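Local coordinates for phosphopantetheine adenylyltransferase (Archaeoglobus fulgidus, PDB 3DO8), which probably transfers an adenylyl group from ATP to 4'-phosphopantetheine, giving dephospho-CoA and pyrophosphate in the biosynthesis of coenzyme A, at residues A[1-9]-A[26-36]; A[16-24]-A[61-69]. One frame throughout, in Å; residues are numbered along the deposited sequence.

Contact 1: residues A[1-9]-A[26-36]; sequences MKVALGGTF and LGGRDITIGVT
V3 and I31, L5 and I33, and G7 and V35 face one another in register as neighbouring parallel strands, whose axes diverge by 18°. The odd-numbered residues of strand 3-7 both donate and accept: V3 N reaches D30 O, V3 O takes T32 N at 3.0 Å, and L5 and G7 repeat the step, the straightest bond being G34 N to L5 O at 2.8 Å. Packing is tight on the face that carries V3, L5, I31 and I33, where helix 14-27 supplies A23, L19, I20 and I24. Because V3 CG2 stands anti to the carbonyl carbon (chi1 -178°), it lies 3.5 Å from G27 CA, a place where a side chain on G27 would collide; glycine suits it. The F9 ring turns its edge to G34 O, 3.5 Å from CE2, and meets the CG2 methyls of I33 and V35 obliquely. Side-chain polar contacts between the segments lie toward the ends; T32 OG1, on the opposite face, is hydrogen-bonded to E71. Near the chain start the bonds of K2 N to D30 O and OD1 are weak, the lysine tail runs off to a salt bridge with E88, and residues there are partly exposed. At the other end the hydroxyls T8 OG1 and T36 OG1 join at 2.8 Å. This is the first beta-alpha-beta unit of the Rossmann-like nucleotidyltransferase fold, with helix 14-27 as its crossover.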
# COMPACT_ATOMS: atom_id res chain seq x y z
N MET A 1 2.67 9.12 14.97
CA MET A 1 2.57 9.68 13.61
C MET A 1 2.03 8.58 12.67
O MET A 1 2.43 7.45 12.77
CB MET A 1 3.98 10.14 13.27
CG MET A 1 4.02 11.46 12.68
SD MET A 1 3.48 11.04 11.04
CE MET A 1 2.80 12.60 10.52
N LYS A 2 1.08 8.86 11.78
CA LYS A 2 0.35 7.78 11.23
C LYS A 2 1.26 7.11 10.17
O LYS A 2 1.43 5.89 10.22
CB LYS A 2 -1.04 8.16 10.67
CG LYS A 2 -1.96 6.97 10.56
CD LYS A 2 -3.39 7.37 10.28
CE LYS A 2 -4.27 6.18 9.99
NZ LYS A 2 -4.95 5.71 11.21
N VAL A 3 1.84 7.88 9.23
CA VAL A 3 2.48 7.26 8.04
C VAL A 3 3.86 7.88 7.75
O VAL A 3 3.98 9.12 7.68
CB VAL A 3 1.62 7.41 6.77
CG1 VAL A 3 2.30 6.70 5.60
CG2 VAL A 3 0.20 6.91 7.00
N ALA A 4 4.87 7.02 7.57
CA ALA A 4 6.22 7.36 7.11
C ALA A 4 6.42 7.06 5.64
O ALA A 4 5.98 6.04 5.17
CB ALA A 4 7.23 6.59 7.88
N LEU A 5 7.05 7.99 4.94
CA LEU A 5 7.44 7.87 3.55
C LEU A 5 8.76 8.62 3.42
O LEU A 5 8.90 9.67 3.96
CB LEU A 5 6.41 8.57 2.64
CG LEU A 5 6.75 8.77 1.18
CD1 LEU A 5 6.98 7.44 0.47
CD2 LEU A 5 5.66 9.54 0.53
N GLY A 6 9.69 8.08 2.66
CA GLY A 6 10.97 8.75 2.45
C GLY A 6 11.49 8.60 1.04
O GLY A 6 11.05 7.73 0.30
N GLY A 7 12.40 9.49 0.67
CA GLY A 7 12.99 9.44 -0.65
C GLY A 7 13.95 10.58 -0.92
O GLY A 7 14.13 11.46 -0.09
N THR A 8 14.58 10.50 -2.08
CA THR A 8 15.41 11.57 -2.61
C THR A 8 14.57 12.48 -3.52
O THR A 8 14.73 13.67 -3.50
CB THR A 8 16.62 11.00 -3.37
OG1 THR A 8 17.47 10.33 -2.44
CG2 THR A 8 17.39 12.09 -4.06
N PHE A 9 13.66 11.89 -4.30
CA PHE A 9 12.68 12.64 -5.12
C PHE A 9 13.37 13.46 -6.19
O PHE A 9 12.97 14.62 -6.45
CB PHE A 9 11.75 13.51 -4.27
CG PHE A 9 10.96 12.74 -3.24
CD1 PHE A 9 9.86 11.98 -3.60
CD2 PHE A 9 11.34 12.75 -1.90
CE1 PHE A 9 9.12 11.26 -2.63
CE2 PHE A 9 10.67 12.02 -0.96
CZ PHE A 9 9.55 11.28 -1.30
N LEU A 26 -3.66 6.89 3.24
CA LEU A 26 -3.56 6.18 4.51
C LEU A 26 -3.56 7.11 5.70
O LEU A 26 -4.15 6.78 6.73
CB LEU A 26 -2.29 5.31 4.58
CG LEU A 26 -2.28 4.08 3.69
CD1 LEU A 26 -0.89 3.38 3.75
CD2 LEU A 26 -3.40 3.10 4.04
N GLY A 27 -2.84 8.24 5.59
CA GLY A 27 -2.52 9.08 6.75
C GLY A 27 -3.11 10.47 6.79
O GLY A 27 -3.08 11.12 7.84
N GLY A 28 -3.63 10.94 5.66
CA GLY A 28 -4.12 12.31 5.56
C GLY A 28 -2.98 13.27 5.82
O GLY A 28 -1.90 13.12 5.30
N ARG A 29 -3.21 14.25 6.70
CA ARG A 29 -2.18 15.20 7.11
C ARG A 29 -1.20 14.62 8.13
O ARG A 29 -0.19 15.27 8.48
CB ARG A 29 -2.83 16.39 7.76
CG ARG A 29 -4.00 17.04 6.98
CD ARG A 29 -3.56 18.00 5.98
NE ARG A 29 -2.68 19.04 6.54
CZ ARG A 29 -3.03 20.29 6.85
NH1 ARG A 29 -2.09 21.10 7.33
NH2 ARG A 29 -4.27 20.74 6.68
N ASP A 30 -1.46 13.39 8.60
CA ASP A 30 -0.67 12.77 9.67
C ASP A 30 0.39 11.92 9.01
O ASP A 30 0.55 10.74 9.31
CB ASP A 30 -1.60 11.89 10.54
CG ASP A 30 -1.05 11.58 11.94
OD1 ASP A 30 0.11 11.94 12.25
OD2 ASP A 30 -1.81 10.95 12.74
N ILE A 31 1.09 12.51 8.08
CA ILE A 31 2.19 11.86 7.37
C ILE A 31 3.42 12.72 7.58
O ILE A 31 3.33 13.93 7.79
CB ILE A 31 1.93 11.72 5.87
CG1 ILE A 31 1.86 13.07 5.14
CG2 ILE A 31 0.62 10.95 5.63
CD1 ILE A 31 1.81 12.88 3.65
N THR A 32 4.56 12.06 7.51
CA THR A 32 5.85 12.70 7.48
C THR A 32 6.56 12.21 6.27
O THR A 32 6.69 10.98 6.08
CB THR A 32 6.67 12.39 8.74
OG1 THR A 32 5.91 12.79 9.89
CG2 THR A 32 7.94 13.12 8.75
N ILE A 33 6.99 13.15 5.41
CA ILE A 33 7.76 12.83 4.24
C ILE A 33 9.23 13.17 4.51
O ILE A 33 9.56 14.35 4.72
CB ILE A 33 7.29 13.59 2.96
CG1 ILE A 33 5.79 13.34 2.71
CG2 ILE A 33 8.13 13.15 1.78
CD1 ILE A 33 5.27 14.00 1.43
N GLY A 34 10.08 12.16 4.53
CA GLY A 34 11.50 12.35 4.66
C GLY A 34 12.09 12.61 3.30
O GLY A 34 11.77 11.89 2.33
N VAL A 35 12.95 13.63 3.22
CA VAL A 35 13.70 13.90 2.00
C VAL A 35 15.20 13.80 2.35
O VAL A 35 15.67 14.42 3.32
CB VAL A 35 13.30 15.29 1.45
CG1 VAL A 35 14.22 15.68 0.27
CG2 VAL A 35 11.80 15.27 1.07
N THR A 36 15.94 13.03 1.56
CA THR A 36 17.34 12.77 1.87
C THR A 36 18.17 14.05 1.85
O THR A 36 17.99 14.92 0.99
CB THR A 36 17.95 11.77 0.88
OG1 THR A 36 17.70 12.22 -0.45
CG2 THR A 36 17.36 10.36 1.06

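Contact 2: residues A[16-24]-A[61-69]; sequences HKKLIDVAI and YVMRKYGFE
Helices 16-24 and 61-66 cross at -61° with their axes 11.9 Å apart at closest approach, a wide spacing that leaves room for two tyrosine rings between them. Y66 carries the centre. I24 lays its CD1 methyl almost directly over one face of that ring, 3.7 Å from the centroid, a CH-pi contact. With CG1 anti to the carbonyl carbon, the first torsion of I24 (chi1 -66°) carries CG1 and the CD1 methyl out to the ring, which the side chain crosses at a slant. CD1 also meets V62 CG1 and F68 CZ; the two branches of isoleucine let CG2 and CD1 fill separate places against the ring, V62 and F68. I20, one turn earlier, sets CG2 against V62 CG2 at 3.9 Å. These two helices belong to the cytidylyltransferase-like domain of the HUP clan, where helices pack on a parallel sheet; here I20 also touches L5 of that sheet. At its edge Y66 turns polar: OH donates to D21 OD1 at 2.6 Å, on the anti lone pair, the carboxylate plane turned 39° from the ring. The other oxygen, OD2, pairs with K25 and with Y89 of the second subunit, so the carboxylate is held from several directions. A water gives hydrogen bonds to Y66 OH and K17 O and is also bonded to Y61 OH, 2.6 Å away, joining both tyrosines to the helix backbone. Replacing Y66 by a phenylalanine would probably keep the methyl-on-face packing but leave D21 OD1 and the water each short of a partner. K17, extended beyond CG, runs its methylenes obliquely along the Y61 ring, CG lying 3.5 Å from CZ, which lets the aliphatic part of a lysine pack against a tyrosine.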
# COMPACT_ATOMS: atom_id res chain seq x y z
N HIS A 16 7.06 8.12 -7.56
CA HIS A 16 6.97 8.89 -6.32
C HIS A 16 5.53 9.34 -6.10
O HIS A 16 5.03 9.36 -4.97
CB HIS A 16 7.83 10.14 -6.32
CG HIS A 16 9.30 9.90 -6.47
ND1 HIS A 16 10.05 9.15 -5.59
CD2 HIS A 16 10.16 10.39 -7.39
CE1 HIS A 16 11.32 9.17 -5.99
NE2 HIS A 16 11.40 9.89 -7.08
N LYS A 17 4.86 9.78 -7.15
CA LYS A 17 3.49 10.22 -7.04
C LYS A 17 2.55 9.11 -6.57
O LYS A 17 1.62 9.37 -5.78
CB LYS A 17 3.04 10.91 -8.30
CG LYS A 17 3.91 12.13 -8.60
CD LYS A 17 3.54 12.80 -9.92
CE LYS A 17 4.46 13.95 -10.26
NZ LYS A 17 4.15 14.61 -11.58
N LYS A 18 2.82 7.87 -6.98
CA LYS A 18 2.02 6.76 -6.47
C LYS A 18 2.26 6.56 -4.98
O LYS A 18 1.32 6.35 -4.21
CB LYS A 18 2.30 5.48 -7.23
CG LYS A 18 1.86 5.51 -8.68
CD LYS A 18 2.32 4.29 -9.47
CE LYS A 18 1.57 4.20 -10.81
NZ LYS A 18 2.01 2.99 -11.54
N LEU A 19 3.52 6.62 -4.57
CA LEU A 19 3.85 6.47 -3.16
C LEU A 19 3.13 7.54 -2.33
O LEU A 19 2.59 7.27 -1.25
CB LEU A 19 5.35 6.61 -2.94
CG LEU A 19 6.30 5.57 -3.51
CD1 LEU A 19 7.72 5.73 -2.89
CD2 LEU A 19 5.75 4.18 -3.30
N ILE A 20 3.21 8.77 -2.81
CA ILE A 20 2.63 9.90 -2.11
C ILE A 20 1.11 9.73 -2.01
O ILE A 20 0.50 10.01 -0.95
CB ILE A 20 3.00 11.25 -2.80
CG1 ILE A 20 4.48 11.57 -2.55
CG2 ILE A 20 2.13 12.41 -2.33
CD1 ILE A 20 5.10 12.61 -3.47
N ASP A 21 0.48 9.26 -3.10
CA ASP A 21 -0.99 9.09 -3.10
C ASP A 21 -1.37 8.06 -2.03
O ASP A 21 -2.30 8.24 -1.28
CB ASP A 21 -1.49 8.59 -4.46
CG ASP A 21 -3.00 8.65 -4.58
OD1 ASP A 21 -3.55 9.77 -4.44
OD2 ASP A 21 -3.63 7.57 -4.82
N VAL A 22 -0.67 6.94 -2.02
CA VAL A 22 -0.97 5.87 -1.06
C VAL A 22 -0.76 6.42 0.37
O VAL A 22 -1.59 6.25 1.23
CB VAL A 22 -0.14 4.58 -1.33
CG1 VAL A 22 -0.22 3.61 -0.15
CG2 VAL A 22 -0.55 3.93 -2.66
N ALA A 23 0.35 7.11 0.60
CA ALA A 23 0.66 7.61 1.94
C ALA A 23 -0.42 8.58 2.42
O ALA A 23 -0.83 8.52 3.57
CB ALA A 23 2.03 8.27 1.99
N ILE A 24 -0.87 9.49 1.55
CA ILE A 24 -1.87 10.47 1.93
C ILE A 24 -3.24 9.85 2.14
O ILE A 24 -3.98 10.26 3.04
CB ILE A 24 -1.91 11.66 0.94
CG1 ILE A 24 -0.57 12.42 1.04
CG2 ILE A 24 -3.08 12.55 1.24
CD1 ILE A 24 -0.37 13.59 0.05
N TYR A 61 4.07 20.03 -5.09
CA TYR A 61 3.29 18.95 -5.73
C TYR A 61 2.12 18.55 -4.82
O TYR A 61 0.96 18.47 -5.25
CB TYR A 61 4.18 17.73 -6.06
CG TYR A 61 3.32 16.57 -6.49
CD1 TYR A 61 2.78 16.53 -7.76
CD2 TYR A 61 3.00 15.55 -5.60
CE1 TYR A 61 1.95 15.53 -8.14
CE2 TYR A 61 2.16 14.50 -5.97
CZ TYR A 61 1.64 14.50 -7.26
OH TYR A 61 0.78 13.54 -7.72
N VAL A 62 2.43 18.27 -3.56
CA VAL A 62 1.39 17.92 -2.59
C VAL A 62 0.35 19.04 -2.40
O VAL A 62 -0.85 18.76 -2.34
CB VAL A 62 2.01 17.45 -1.26
CG1 VAL A 62 0.90 17.23 -0.21
CG2 VAL A 62 2.85 16.15 -1.53
N MET A 63 0.79 20.28 -2.31
CA MET A 63 -0.16 21.40 -2.23
C MET A 63 -1.08 21.42 -3.43
O MET A 63 -2.30 21.51 -3.28
CB MET A 63 0.58 22.74 -2.09
CG MET A 63 -0.37 23.95 -2.00
SD MET A 63 -1.59 23.94 -0.60
CE MET A 63 -0.36 24.27 0.38
N ARG A 64 -0.49 21.33 -4.62
CA ARG A 64 -1.23 21.39 -5.89
C ARG A 64 -2.29 20.29 -6.04
O ARG A 64 -3.41 20.58 -6.47
CB ARG A 64 -0.22 21.32 -7.04
CG ARG A 64 -0.75 21.60 -8.42
CD ARG A 64 0.39 22.05 -9.37
NE ARG A 64 1.51 21.09 -9.50
CZ ARG A 64 2.68 21.16 -8.84
NH1 ARG A 64 2.92 22.14 -7.97
NH2 ARG A 64 3.64 20.24 -9.06
N LYS A 65 -1.95 19.06 -5.65
CA LYS A 65 -2.82 17.87 -5.82
C LYS A 65 -3.69 17.53 -4.62
O LYS A 65 -4.76 16.96 -4.78
CB LYS A 65 -2.00 16.64 -6.21
CG LYS A 65 -1.36 16.75 -7.56
CD LYS A 65 -2.38 16.80 -8.68
CE LYS A 65 -1.72 16.70 -10.05
NZ LYS A 65 -2.77 16.72 -11.13
N TYR A 66 -3.24 17.88 -3.42
CA TYR A 66 -3.91 17.48 -2.18
C TYR A 66 -4.33 18.61 -1.27
O TYR A 66 -5.05 18.36 -0.29
CB TYR A 66 -3.07 16.49 -1.37
CG TYR A 66 -2.77 15.24 -2.17
CD1 TYR A 66 -3.67 14.16 -2.17
CD2 TYR A 66 -1.62 15.12 -2.96
CE1 TYR A 66 -3.41 13.00 -2.93
CE2 TYR A 66 -1.39 13.97 -3.71
CZ TYR A 66 -2.29 12.94 -3.73
OH TYR A 66 -1.99 11.79 -4.48
N GLY A 67 -3.90 19.82 -1.57
CA GLY A 67 -4.39 21.01 -0.87
C GLY A 67 -3.84 21.22 0.52
O GLY A 67 -4.42 21.99 1.30
N PHE A 68 -2.69 20.60 0.85
CA PHE A 68 -1.96 20.97 2.06
C PHE A 68 -0.45 20.92 1.86
O PHE A 68 0.04 20.30 0.91
CB PHE A 68 -2.39 20.12 3.25
CG PHE A 68 -1.94 18.70 3.17
CD1 PHE A 68 -0.84 18.28 3.89
CD2 PHE A 68 -2.65 17.76 2.44
CE1 PHE A 68 -0.43 16.94 3.85
CE2 PHE A 68 -2.22 16.42 2.40
CZ PHE A 68 -1.13 16.03 3.15
N GLU A 69 0.26 21.63 2.73
CA GLU A 69 1.70 21.54 2.79
C GLU A 69 2.12 20.42 3.76
O GLU A 69 1.89 20.52 4.98
CB GLU A 69 2.28 22.84 3.33
CG GLU A 69 3.82 22.87 3.25
CD GLU A 69 4.42 24.06 4.01
OE1 GLU A 69 3.83 25.15 3.92
OE2 GLU A 69 5.45 23.88 4.71
O HOH W 1 0.33 11.72 -5.86

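In the fold
Both contacts are buried and both use helix 14-27, but they sit at different depths: the centre of contact 1 is about 5 Å from the centre of the chain, that of contact 2 about 11 Å. Contact 1 is held chiefly by backbone hydrogen bonds between sheet strands, so glycines and small or beta-branched residues serve it well. Contact 2 joins two helices whose backbones stay apart, and long aliphatic and aromatic side chains, a carboxylate and a water span the space. The layers meet where I31 packs on I24, F9 on H16 and R29 on F68. Both also touch the second subunit, contact 1 by L26 packing, contact 2 chiefly through D21, with V22 packing alongside.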